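Local coordinates for protein pelota homolog (PDB 3OBY) that probably recognises stalled ribosomes, promotes release of non-functional ones and may cleave the stalled mRNA with a metal-dependent endoribonuclease activity, at residues Pro129-Met133 with Gly144-Gln148. Sequence-based numbering, arbitrary orientation.
Sequences PEIVM and GVLRQ
A bidentate salt bridge ties the two open ends of this β-hairpin: R147 NH1 reaches E130 OE1 and NH2 reaches E130 OE2, each at 2.9 Å. Where the strands splay, a water replaces backbone pairing, accepting from I131 N (2.7 Å) and donating to L146 O (3.1 Å) and E130 OE1 (2.7 Å). Further in, the extended backbones run antiparallel at 137°, their axes approaching to 4.7 Å. M133 and G144 form a hydrogen-bonded pair (M133 N to G144 O 2.8 Å, G144 N to M133 O 2.9 Å); V132 faces V145 in a non-hydrogen-bonded pair, CA to CA 4.4 Å; L146 N donates to I131 O (3.0 Å). V132 and V145 share one face, where both touch I154 of strand 150-158. M133 points to the opposite face, its CE 4.3 Å from L146 CD1, and both side chains touch L232 of helix 224-233. The hairpin supplies two inner strands of the central domain's mixed sheet, between parallel neighbour 187-191 and antiparallel edge strand 150-158.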
loop_
_atom_site.group_PDB
_atom_site.type_symbol
_atom_site.label_atom_id
_atom_site.label_comp_id
_atom_site.label_asym_id
_atom_site.label_seq_id
_atom_site.Cartn_x
_atom_site.Cartn_y
_atom_site.Cartn_z
ATOM N N PRO A 129 -5.087 0.987 -9.277
ATOM C CA PRO A 129 -5.365 0.513 -10.633
ATOM C C PRO A 129 -6.783 0.916 -11.014
ATOM O O PRO A 129 -7.600 1.195 -10.145
ATOM C CB PRO A 129 -5.223 -0.995 -10.489
ATOM C CG PRO A 129 -5.805 -1.229 -9.147
ATOM C CD PRO A 129 -5.181 -0.121 -8.311
ATOM N N GLU A 130 -7.076 0.957 -12.304
ATOM C CA GLU A 130 -8.416 1.315 -12.738
ATOM C C GLU A 130 -9.365 0.248 -12.203
ATOM O O GLU A 130 -9.287 -0.921 -12.594
ATOM C CB GLU A 130 -8.493 1.368 -14.270
ATOM C CG GLU A 130 -9.841 1.836 -14.812
ATOM C CD GLU A 130 -9.967 3.350 -14.890
ATOM O OE1 GLU A 130 -9.643 4.047 -13.899
ATOM O OE2 GLU A 130 -10.401 3.841 -15.954
ATOM N N ILE A 131 -10.259 0.660 -11.309
ATOM C CA ILE A 131 -11.218 -0.254 -10.695
ATOM C C ILE A 131 -12.661 -0.068 -11.179
ATOM O O ILE A 131 -13.175 1.049 -11.227
ATOM C CB ILE A 131 -11.226 -0.096 -9.149
ATOM C CG1 ILE A 131 -9.815 -0.249 -8.580
ATOM C CG2 ILE A 131 -12.135 -1.133 -8.537
ATOM C CD1 ILE A 131 -9.146 -1.540 -8.967
ATOM N N VAL A 132 -13.315 -1.171 -11.522
ATOM C CA VAL A 132 -14.704 -1.121 -11.958
ATOM C C VAL A 132 -15.589 -1.922 -11.007
ATOM O O VAL A 132 -15.273 -3.049 -10.636
ATOM C CB VAL A 132 -14.892 -1.683 -13.389
ATOM C CG1 VAL A 132 -16.383 -1.850 -13.689
ATOM C CG2 VAL A 132 -14.265 -0.742 -14.402
ATOM N N MET A 133 -16.702 -1.322 -10.611
ATOM C CA MET A 133 -17.633 -1.976 -9.715
ATOM C C MET A 133 -18.903 -2.333 -10.469
ATOM O O MET A 133 -19.444 -1.519 -11.219
ATOM C CB MET A 133 -17.961 -1.062 -8.540
ATOM C CG MET A 133 -16.892 -1.022 -7.472
ATOM S SD MET A 133 -17.307 0.159 -6.199
ATOM C CE MET A 133 -15.710 1.004 -5.956
ATOM N N GLY A 144 -19.903 1.021 -12.481
ATOM C CA GLY A 144 -19.314 2.330 -12.329
ATOM C C GLY A 144 -17.819 2.147 -12.183
ATOM O O GLY A 144 -17.345 1.060 -11.853
ATOM N N VAL A 145 -17.072 3.206 -12.453
ATOM C CA VAL A 145 -15.632 3.162 -12.332
ATOM C C VAL A 145 -15.275 4.100 -11.191
ATOM O O VAL A 145 -15.995 5.061 -10.925
ATOM C CB VAL A 145 -14.941 3.622 -13.635
ATOM C CG1 VAL A 145 -15.343 5.058 -13.960
ATOM C CG2 VAL A 145 -13.422 3.491 -13.499
ATOM N N LEU A 146 -14.176 3.809 -10.507
ATOM C CA LEU A 146 -13.753 4.636 -9.395
ATOM C C LEU A 146 -13.035 5.877 -9.919
ATOM O O LEU A 146 -12.237 5.809 -10.853
ATOM C CB LEU A 146 -12.836 3.837 -8.465
ATOM C CG LEU A 146 -12.460 4.507 -7.142
ATOM C CD1 LEU A 146 -13.726 4.760 -6.326
ATOM C CD2 LEU A 146 -11.491 3.617 -6.375
ATOM N N ARG A 147 -13.349 7.015 -9.319
ATOM C CA ARG A 147 -12.747 8.280 -9.698
ATOM C C ARG A 147 -12.510 9.039 -8.402
ATOM O O ARG A 147 -12.968 8.608 -7.344
ATOM C CB ARG A 147 -13.690 9.043 -10.627
ATOM C CG ARG A 147 -13.781 8.437 -12.022
ATOM C CD ARG A 147 -12.564 8.811 -12.857
ATOM N NE ARG A 147 -12.496 8.074 -14.117
ATOM C CZ ARG A 147 -11.859 6.919 -14.279
ATOM N NH1 ARG A 147 -11.226 6.359 -13.259
ATOM N NH2 ARG A 147 -11.853 6.326 -15.465
ATOM N N GLN A 148 -11.797 10.155 -8.468
ATOM C CA GLN A 148 -11.504 10.924 -7.263
ATOM C C GLN A 148 -12.731 11.265 -6.420
ATOM O O GLN A 148 -12.686 11.160 -5.196
ATOM C CB GLN A 148 -10.776 12.223 -7.619
ATOM C CG GLN A 148 -9.585 12.049 -8.531
ATOM C CD GLN A 148 -8.762 13.318 -8.652
ATOM O OE1 GLN A 148 -7.902 13.434 -9.525
ATOM N NE2 GLN A 148 -9.018 14.275 -7.765
HETATM O O HOH W 1 -10.360 3.374 -11.353
#